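Local coordinates for 5,10-methylenetetrahydrofolate dehydrogenase (Bombyx mori, PDB 5ZF1), which probably oxidises 5,10-methylenetetrahydrofolate to 5,10-methenyltetrahydrofolate, with NADP+ as the likely electron acceptor, in one-carbon folate metabolism, at residues A9-M12 against E13-E17. Residues are numbered along the deposited sequence; the frame is centred on the assembly and turned at random.
Sequences ALAM and EIKKE
A9, L10, A11 and M12 each accept a backbone hydrogen bond from the residue four places on, in regular alpha-helical geometry; the shortest runs from K15 N to A11 O, at 2.7 Å. This is part of helix 7-26, in the catalytic domain of the tetrahydrofolate dehydrogenase/cyclohydrolase family. On the buried face L10 CG lies 4.0 Å from I14 CD1, one turn along. The two apolar chains slant across each other. L10 and I14 also pack on helices 140-151 and 277-298, where both touch M280 and R151. M12 faces another way and is partly exposed. Its CG is anti to the backbone N (chi1 -171°), which places CG 3.7 Å from K16 CE. The bends at chi2 and chi3 then turn the terminal methyl toward the end of the K15 side chain, with M12 CE 4.0 Å from K15 NZ. M12 and K15 both reach F59 of helix 44-60. With an alanine here, K16 CE would probably lose its thioether-bearing neighbour, and a gap would open beside K15 CE and F59. K15 bends at chi3 (-71°), which brings its CE back to 3.4 Å from A11 O.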
ATOM      1  N   ALA B   9     -25.862   4.369  14.561  1.00 39.09           N
ATOM      2  CA  ALA B   9     -25.894   5.386  15.603  1.00 32.50           C
ATOM      3  C   ALA B   9     -24.611   6.206  15.611  1.00 34.38           C
ATOM      4  O   ALA B   9     -24.645   7.421  15.839  1.00 30.86           O
ATOM      5  CB  ALA B   9     -26.126   4.730  16.965  1.00 37.50           C
ATOM      6  N   LEU B  10     -23.466   5.563  15.365  1.00 35.42           N
ATOM      7  CA  LEU B  10     -22.213   6.312  15.308  1.00 30.80           C
ATOM      8  C   LEU B  10     -22.216   7.296  14.144  1.00 26.38           C
ATOM      9  O   LEU B  10     -21.730   8.428  14.276  1.00 30.76           O
ATOM     10  CB  LEU B  10     -21.030   5.353  15.187  1.00 28.24           C
ATOM     11  CG  LEU B  10     -19.648   6.013  15.162  1.00 36.41           C
ATOM     12  CD1 LEU B  10     -19.466   6.895  16.383  1.00 37.83           C
ATOM     13  CD2 LEU B  10     -18.533   4.971  15.077  1.00 30.02           C
ATOM     14  N   ALA B  11     -22.735   6.869  12.992  1.00 29.96           N
ATOM     15  CA  ALA B  11     -22.792   7.751  11.832  1.00 31.50           C
ATOM     16  C   ALA B  11     -23.628   8.986  12.132  1.00 25.37           C
ATOM     17  O   ALA B  11     -23.270  10.097  11.732  1.00 26.93           O
ATOM     18  CB  ALA B  11     -23.362   7.006  10.627  1.00 25.79           C
ATOM     19  N   MET B  12     -24.747   8.806  12.833  1.00 31.11           N
ATOM     20  CA  MET B  12     -25.531   9.956  13.277  1.00 36.21           C
ATOM     21  C   MET B  12     -24.693  10.908  14.128  1.00 32.52           C
ATOM     22  O   MET B  12     -24.695  12.123  13.895  1.00 33.18           O
ATOM     23  CB  MET B  12     -26.772   9.493  14.042  1.00 37.62           C
ATOM     24  CG  MET B  12     -27.751  10.626  14.361  1.00 43.63           C
ATOM     25  SD  MET B  12     -28.223  11.586  12.898  1.00 58.99           S
ATOM     26  CE  MET B  12     -28.731  10.276  11.782  1.00 44.73           C
ATOM     27  N   GLU B  13     -23.956  10.375  15.112  1.00 33.67           N
ATOM     28  CA  GLU B  13     -23.077  11.218  15.925  1.00 32.82           C
ATOM     29  C   GLU B  13     -22.096  11.983  15.052  1.00 31.21           C
ATOM     30  O   GLU B  13     -21.921  13.194  15.200  1.00 27.65           O
ATOM     31  CB  GLU B  13     -22.301  10.372  16.938  1.00 43.99           C
ATOM     32  CG  GLU B  13     -23.121   9.707  18.023  1.00 44.67           C
ATOM     33  CD  GLU B  13     -22.247   8.914  18.988  1.00 60.13           C
ATOM     34  OE1 GLU B  13     -21.176   9.427  19.386  1.00 61.02           O
ATOM     35  OE2 GLU B  13     -22.626   7.777  19.341  1.00 66.84           O
ATOM     36  N   ILE B  14     -21.448  11.275  14.125  1.00 26.96           N
ATOM     37  CA  ILE B  14     -20.473  11.886  13.228  1.00 26.32           C
ATOM     38  C   ILE B  14     -21.126  12.952  12.348  1.00 24.72           C
ATOM     39  O   ILE B  14     -20.570  14.042  12.158  1.00 30.11           O
ATOM     40  CB  ILE B  14     -19.796  10.773  12.398  1.00 23.64           C
ATOM     41  CG1 ILE B  14     -18.765  10.033  13.256  1.00 35.14           C
ATOM     42  CG2 ILE B  14     -19.152  11.318  11.156  1.00 27.04           C
ATOM     43  CD1 ILE B  14     -18.286   8.746  12.640  1.00 36.62           C
ATOM     44  N   LYS B  15     -22.307  12.657  11.793  1.00 27.58           N
ATOM     45  CA  LYS B  15     -22.978  13.619  10.922  1.00 23.75           C
ATOM     46  C   LYS B  15     -23.388  14.871  11.689  1.00 29.75           C
ATOM     47  O   LYS B  15     -23.348  15.975  11.138  1.00 28.41           O
ATOM     48  CB  LYS B  15     -24.183  12.970  10.251  1.00 27.25           C
ATOM     49  CG  LYS B  15     -23.807  12.100   9.050  1.00 26.61           C
ATOM     50  CD  LYS B  15     -25.019  11.460   8.393  1.00 24.95           C
ATOM     51  CE  LYS B  15     -25.622  10.371   9.276  1.00 27.59           C
ATOM     52  NZ  LYS B  15     -26.606   9.557   8.510  1.00 33.53           N
ATOM     53  N   LYS B  16     -23.747  14.725  12.966  1.00 28.04           N
ATOM     54  CA  LYS B  16     -24.063  15.900  13.777  1.00 29.54           C
ATOM     55  C   LYS B  16     -22.829  16.758  14.009  1.00 36.00           C
ATOM     56  O   LYS B  16     -22.904  17.991  13.932  1.00 34.58           O
ATOM     57  CB  LYS B  16     -24.675  15.475  15.109  1.00 32.86           C
ATOM     58  CG  LYS B  16     -26.041  14.823  14.979  1.00 40.23           C
ATOM     59  CD  LYS B  16     -26.651  14.574  16.352  1.00 48.28           C
ATOM     60  CE  LYS B  16     -27.949  13.786  16.256  1.00 54.92           C
ATOM     61  NZ  LYS B  16     -28.558  13.576  17.604  1.00 62.66           N
ATOM     62  N   GLU B  17     -21.683  16.126  14.300  1.00 31.63           N
ATOM     63  CA  GLU B  17     -20.445  16.882  14.457  1.00 30.75           C
ATOM     64  C   GLU B  17     -20.065  17.581  13.164  1.00 31.27           C
ATOM     65  O   GLU B  17     -19.696  18.757  13.171  1.00 33.59           O
ATOM     66  CB  GLU B  17     -19.310  15.962  14.913  1.00 31.73           C
ATOM     67  CG  GLU B  17     -19.478  15.398  16.301  1.00 34.97           C
ATOM     68  CD  GLU B  17     -18.482  14.294  16.600  1.00 44.53           C
ATOM     69  OE1 GLU B  17     -17.518  14.121  15.818  1.00 39.97           O
ATOM     70  OE2 GLU B  17     -18.666  13.602  17.621  1.00 44.57           O
TER